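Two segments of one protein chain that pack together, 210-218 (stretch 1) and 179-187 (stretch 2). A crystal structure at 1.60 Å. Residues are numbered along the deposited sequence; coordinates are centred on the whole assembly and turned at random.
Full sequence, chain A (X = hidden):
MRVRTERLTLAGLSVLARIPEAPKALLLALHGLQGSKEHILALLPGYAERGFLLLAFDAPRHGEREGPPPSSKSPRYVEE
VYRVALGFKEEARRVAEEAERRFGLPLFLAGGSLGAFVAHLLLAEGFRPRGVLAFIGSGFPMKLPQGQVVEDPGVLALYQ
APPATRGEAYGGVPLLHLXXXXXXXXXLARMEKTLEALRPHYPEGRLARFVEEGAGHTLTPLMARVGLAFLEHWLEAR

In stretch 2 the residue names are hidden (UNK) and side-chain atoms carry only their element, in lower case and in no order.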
ATOM      1  N   PHE A 210       0.603   4.263  -2.170  1.00  6.52           N
ATOM      2  CA  PHE A 210      -0.394   3.237  -2.399  1.00  5.62           C
ATOM      3  C   PHE A 210      -1.357   3.886  -3.373  1.00  6.73           C
ATOM      4  O   PHE A 210      -1.873   4.984  -3.106  1.00  8.60           O
ATOM      5  CB  PHE A 210      -1.179   2.870  -1.115  1.00  6.64           C
ATOM      6  CG  PHE A 210      -2.356   1.996  -1.402  1.00  8.83           C
ATOM      7  CD1 PHE A 210      -2.148   0.636  -1.689  1.00  8.32           C
ATOM      8  CD2 PHE A 210      -3.657   2.538  -1.423  1.00  8.38           C
ATOM      9  CE1 PHE A 210      -3.230  -0.248  -2.010  1.00  9.15           C
ATOM     10  CE2 PHE A 210      -4.730   1.656  -1.757  1.00  9.59           C
ATOM     11  CZ  PHE A 210      -4.495   0.278  -2.046  1.00  8.83           C
ATOM     12  N   VAL A 211      -1.546   3.228  -4.535  1.00  6.30           N
ATOM     13  CA  VAL A 211      -2.462   3.765  -5.521  1.00  8.70           C
ATOM     14  C   VAL A 211      -3.526   2.728  -5.834  1.00  7.31           C
ATOM     15  O   VAL A 211      -3.214   1.559  -6.175  1.00  9.70           O
ATOM     16  CB  VAL A 211      -1.726   4.176  -6.844  1.00  8.44           C
ATOM     17  CG1 VAL A 211      -2.770   4.783  -7.854  1.00  9.41           C
ATOM     18  CG2 VAL A 211      -0.655   5.249  -6.553  1.00  9.72           C
ATOM     19  N   GLU A 212      -4.781   3.119  -5.678  1.00  6.31           N
ATOM     20  CA  GLU A 212      -5.941   2.250  -5.966  1.00  8.73           C
ATOM     21  C   GLU A 212      -6.365   2.600  -7.413  1.00  8.38           C
ATOM     22  O   GLU A 212      -6.758   3.742  -7.718  1.00  9.06           O
ATOM     23  CB  GLU A 212      -7.024   2.564  -4.967  1.00  8.06           C
ATOM     24  CG  GLU A 212      -8.288   1.727  -5.133  1.00 10.88           C
ATOM     25  CD  GLU A 212      -9.243   1.928  -3.978  1.00 11.02           C
ATOM     26  OE1 GLU A 212     -10.439   1.689  -4.173  1.00 16.20           O
ATOM     27  OE2 GLU A 212      -8.798   2.382  -2.931  1.00 14.03           O
ATOM     28  N   GLU A 213      -6.317   1.594  -8.287  1.00 10.19           N
ATOM     29  CA  GLU A 213      -6.608   1.853  -9.702  1.00 11.27           C
ATOM     30  C   GLU A 213      -8.111   2.096  -9.847  1.00 10.84           C
ATOM     31  O   GLU A 213      -8.928   1.281  -9.365  1.00 11.65           O
ATOM     32  CB  GLU A 213      -6.200   0.626 -10.486  1.00 12.09           C
ATOM     33  CG  GLU A 213      -5.875   0.977 -11.892  1.00 16.92           C
ATOM     34  CD  GLU A 213      -4.618   1.845 -12.051  1.00 18.43           C
ATOM     35  OE1 GLU A 213      -3.682   1.954 -11.173  1.00 16.84           O
ATOM     36  OE2 GLU A 213      -4.514   2.380 -13.170  1.00 19.83           O
ATOM     37  N   GLY A 214      -8.445   3.208 -10.502  1.00 12.29           N
ATOM     38  CA  GLY A 214      -9.845   3.519 -10.723  1.00 12.82           C
ATOM     39  C   GLY A 214     -10.487   4.425  -9.705  1.00 14.60           C
ATOM     40  O   GLY A 214     -11.528   5.010  -9.979  1.00 16.67           O
ATOM     41  N   ALA A 215      -9.878   4.527  -8.526  1.00 12.50           N
ATOM     42  CA  ALA A 215     -10.422   5.424  -7.501  1.00 11.75           C
ATOM     43  C   ALA A 215     -10.136   6.860  -7.871  1.00 11.58           C
ATOM     44  O   ALA A 215      -9.192   7.159  -8.616  1.00 11.51           O
ATOM     45  CB  ALA A 215      -9.794   5.107  -6.130  1.00 11.42           C
ATOM     46  N   GLY A 216     -10.962   7.772  -7.362  1.00 10.84           N
ATOM     47  CA  GLY A 216     -10.822   9.204  -7.621  1.00 10.84           C
ATOM     48  C   GLY A 216     -10.441   9.917  -6.342  1.00 11.49           C
ATOM     49  O   GLY A 216      -9.694   9.378  -5.499  1.00 10.59           O
ATOM     50  N   HIS A 217     -10.992  11.105  -6.184  1.00 11.09           N
ATOM     51  CA  HIS A 217     -10.716  11.961  -5.017  1.00 11.20           C
ATOM     52  C   HIS A 217     -11.641  11.681  -3.799  1.00 10.95           C
ATOM     53  O   HIS A 217     -12.481  12.516  -3.332  1.00 11.58           O
ATOM     54  CB  HIS A 217     -10.779  13.447  -5.501  1.00 10.81           C
ATOM     55  CG  HIS A 217     -10.185  14.372  -4.514  1.00 11.40           C
ATOM     56  ND1 HIS A 217      -8.836  14.444  -4.310  1.00 11.83           N
ATOM     57  CD2 HIS A 217     -10.759  15.261  -3.673  1.00 13.03           C
ATOM     58  CE1 HIS A 217      -8.598  15.381  -3.386  1.00 12.04           C
ATOM     59  NE2 HIS A 217      -9.743  15.897  -2.992  1.00 14.30           N
ATOM     60  N   THR A 218     -11.499  10.452  -3.302  1.00 10.51           N
ATOM     61  CA  THR A 218     -12.199   9.995  -2.110  1.00 10.84           C
ATOM     62  C   THR A 218     -11.278   9.073  -1.305  1.00 10.67           C
ATOM     63  O   THR A 218     -10.437   8.387  -1.843  1.00  9.73           O
ATOM     64  CB  THR A 218     -13.521   9.224  -2.391  1.00 14.37           C
ATOM     65  OG1 THR A 218     -13.218   7.969  -2.970  1.00 17.79           O
ATOM     66  CG2 THR A 218     -14.365  10.004  -3.380  1.00 17.12           C
ATOM     67  N   UNK A 179      -3.507   7.253  -2.887  1.00  7.45           N
ATOM     68  CA  UNK A 179      -4.180   8.031  -3.936  1.00  8.41           C
ATOM     69  C   UNK A 179      -4.985   7.150  -4.872  1.00  9.59           C
ATOM     70  O   UNK A 179      -4.792   5.945  -4.926  1.00  9.20           O
ATOM     71  c   UNK A 179      -3.341  10.074  -5.227  1.00  9.10           C
ATOM     72  n   UNK A 179      -3.012  11.148  -4.408  1.00  8.45           N
ATOM     73  c   UNK A 179      -3.893  10.613  -6.355  1.00  9.65           C
ATOM     74  c   UNK A 179      -3.083   8.664  -4.811  1.00  8.71           C
ATOM     75  n   UNK A 179      -3.897  11.988  -6.190  1.00  9.44           N
ATOM     76  c   UNK A 179      -3.360  12.282  -4.997  1.00  9.79           C
ATOM     77  N   UNK A 180      -5.908   7.807  -5.583  1.00  9.67           N
ATOM     78  CA  UNK A 180      -6.709   7.093  -6.593  1.00 11.24           C
ATOM     79  C   UNK A 180      -6.166   7.481  -7.954  1.00 11.18           C
ATOM     80  O   UNK A 180      -5.894   8.644  -8.240  1.00 10.93           O
ATOM     81  N   UNK A 181      -6.039   6.515  -8.858  1.00  9.95           N
ATOM     82  CA  UNK A 181      -5.449   6.857 -10.161  1.00 10.94           C
ATOM     83  C   UNK A 181      -6.242   7.839 -11.010  1.00 11.73           C
ATOM     84  O   UNK A 181      -5.624   8.507 -11.889  1.00 12.85           O
ATOM     85  c   UNK A 181      -5.197   5.568 -10.968  1.00 11.72           C
ATOM     86  o   UNK A 181      -6.436   4.975 -11.374  1.00 12.60           O
ATOM     87  N   UNK A 182      -7.553   7.886 -10.806  1.00 12.08           N
ATOM     88  CA  UNK A 182      -8.429   8.772 -11.583  1.00 14.22           C
ATOM     89  C   UNK A 182      -8.800  10.069 -10.858  1.00 14.64           C
ATOM     90  O   UNK A 182      -9.790  10.764 -11.183  1.00 15.06           O
ATOM     91  n   UNK A 182     -12.061   7.402 -16.249  1.00 25.91           N
ATOM     92  c   UNK A 182     -10.995   6.855 -15.667  1.00 26.84           C
ATOM     93  c   UNK A 182      -8.981   7.138 -14.267  1.00 24.54           C
ATOM     94  c   UNK A 182      -9.362   6.796 -12.827  1.00 18.97           C
ATOM     95  c   UNK A 182      -9.681   8.021 -11.973  1.00 14.86           C
ATOM     96  n   UNK A 182     -10.163   7.630 -14.974  1.00 26.42           N
ATOM     97  n   UNK A 182     -10.739   5.554 -15.800  1.00 25.92           N
ATOM     98  N   UNK A 183      -8.020  10.462  -9.866  1.00 13.54           N
ATOM     99  CA  UNK A 183      -8.350  11.704  -9.159  1.00 13.95           C
ATOM    100  C   UNK A 183      -8.047  12.921 -10.069  1.00 14.39           C
ATOM    101  O   UNK A 183      -6.943  13.036 -10.617  1.00 14.51           O
ATOM    102  c   UNK A 183      -7.710  12.922  -6.970  1.00 14.17           C
ATOM    103  o   UNK A 183      -7.327  12.820  -5.754  1.00 12.80           O
ATOM    104  c   UNK A 183      -7.434  11.740  -7.882  1.00 12.94           C
ATOM    105  o   UNK A 183      -8.276  13.925  -7.409  1.00 13.61           O
ATOM    106  N   UNK A 184      -9.038  13.774 -10.280  1.00 16.40           N
ATOM    107  CA  UNK A 184      -8.761  14.961 -11.086  1.00 19.72           C
ATOM    108  C   UNK A 184      -8.691  16.231 -10.265  1.00 19.96           C
ATOM    109  O   UNK A 184      -8.294  17.265 -10.804  1.00 23.39           O
ATOM    110  c   UNK A 184      -9.188  12.265 -14.390  1.00 28.25           C
ATOM    111  n   UNK A 184      -8.807  13.331 -13.703  1.00 27.82           N
ATOM    112  n   UNK A 184     -10.489  12.085 -14.210  1.00 29.20           N
ATOM    113  c   UNK A 184      -9.903  13.873 -13.059  1.00 25.63           C
ATOM    114  c   UNK A 184      -9.805  15.094 -12.200  1.00 21.44           C
ATOM    115  c   UNK A 184     -10.961  13.076 -13.375  1.00 27.52           C
ATOM    116  N   UNK A 185      -9.040  16.176  -8.993  1.00 16.83           N
ATOM    117  CA  UNK A 185      -8.921  17.355  -8.118  1.00 16.12           C
ATOM    118  C   UNK A 185      -7.409  17.498  -7.730  1.00 15.26           C
ATOM    119  O   UNK A 185      -6.813  18.597  -7.754  1.00 16.01           O
ATOM    120  c   UNK A 185      -9.524  18.251  -5.953  1.00 17.04           C
ATOM    121  c   UNK A 185     -11.296  17.158  -7.374  1.00 19.21           C
ATOM    122  c   UNK A 185     -12.344  16.774  -6.364  1.00 20.81           C
ATOM    123  c   UNK A 185      -9.814  17.169  -6.920  1.00 16.11           C
ATOM    124  N   UNK A 186      -6.794  16.369  -7.347  1.00 13.80           N
ATOM    125  CA  UNK A 186      -5.349  16.299  -7.120  1.00 12.37           C
ATOM    126  C   UNK A 186      -4.858  15.218  -8.074  1.00 12.78           C
ATOM    127  O   UNK A 186      -4.926  14.020  -7.782  1.00 10.85           O
ATOM    128  c   UNK A 186      -3.427  15.844  -5.586  1.00 11.76           C
ATOM    129  c   UNK A 186      -4.977  15.935  -5.720  1.00 12.91           C
ATOM    130  c   UNK A 186      -5.563  17.014  -4.757  1.00 12.07           C
ATOM    131  N   UNK A 187      -4.374  15.624  -9.272  1.00 12.88           N
ATOM    132  CA  UNK A 187      -3.905  14.638 -10.265  1.00 13.20           C
ATOM    133  C   UNK A 187      -2.836  13.747  -9.676  1.00 12.10           C
ATOM    134  O   UNK A 187      -1.993  14.200  -8.902  1.00 12.37           O
ATOM    135  c   UNK A 187      -4.223  17.017  -9.791  1.00 15.13           C
ATOM    136  c   UNK A 187      -4.147  16.801 -11.287  1.00 16.19           C
ATOM    137  c   UNK A 187      -3.269  15.522 -11.357  1.00 14.15           C
TER
HETATM  138  O   HOH W   1      -6.924  10.295  -4.919  1.00 12.69           O
HETATM  139  O   HOH W   2      -6.238   4.156 -13.746  1.00 24.02           O

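Position 179 carries one carbon and then a five-membered ring of three carbons and two nitrogens. Its CB lies on the same sheet face as the side chain of Val211, but the ring leads away from stretch 1: histidine. The backbone pairs in parallel with stretch 1: His179 N donates to Phe210 O (2.8 Å), and His179 O accepts from Glu212 N (2.9 Å).

Position 180 has no side-chain atoms, so it is glycine. An ideal CB here would sit 2.4 Å from Ala215 O and 2.7 Å from Gly216 O, both clashes; the bare CA lets the chain after Glu212 fold close against the strand.

Position 181 shows one carbon and one oxygen; the oxygen receives Gly214 N at 2.8 Å, almost in line: serine. That bond holds the type II turn running from Glu212 to Ala215, in which Gly214 has backbone angles that call for glycine. Ser181 N continues the ladder to Glu212 O (3.1 Å), and a water bridges Ser181 OG and Glu213 OE2.

At position 182 are three carbons, a nitrogen and a carbon bearing two more nitrogens. The second carbon lies 3.9 Å from Gly214 CA, while the end leads away from stretch 1: arginine. The backbone makes the polar contact: Arg182 N donates to Ala215 O at 2.8 Å.

Position 183 has two carbons, the second carrying two oxygens. One oxygen accepts from His217 ND1 at 2.6 Å, near the plane of the imidazole: aspartate. The amide nitrogens of 185 and 186 lie 2.9 Å from OD2 of Asp183, the former in a weak hydrogen bond.

Position 184 is one carbon and another such ring, pointing away without touching stretch 1: again histidine.

Position 185 has four carbons forked at the first, one arm two carbons long. Its CB lies 3.8 Å from the centroid of the His217 ring, over one face in a CH-pi contact: isoleucine.

Position 186 has three carbons, one carrying the other two, and one of these comes within 3.7 Å of His217 CE1: valine. Val186 O accepts from His179 NE2 at 2.8 Å, tying the loop back to the strand.

Position 187 closes three carbons onto its own nitrogen, out of reach: proline, at the N-cap position before a helix.

The contact extends a short parallel ladder into two interlocked turns. Backbone bonds set the register, Gly180 permits the close approach, and Asp183 and Ile185 fix the His217 ring. One water joins Gly180 N, Asp183 OD1 and Gly216 O.

Stretch 2, residues 179-187: HGSRDHIVP
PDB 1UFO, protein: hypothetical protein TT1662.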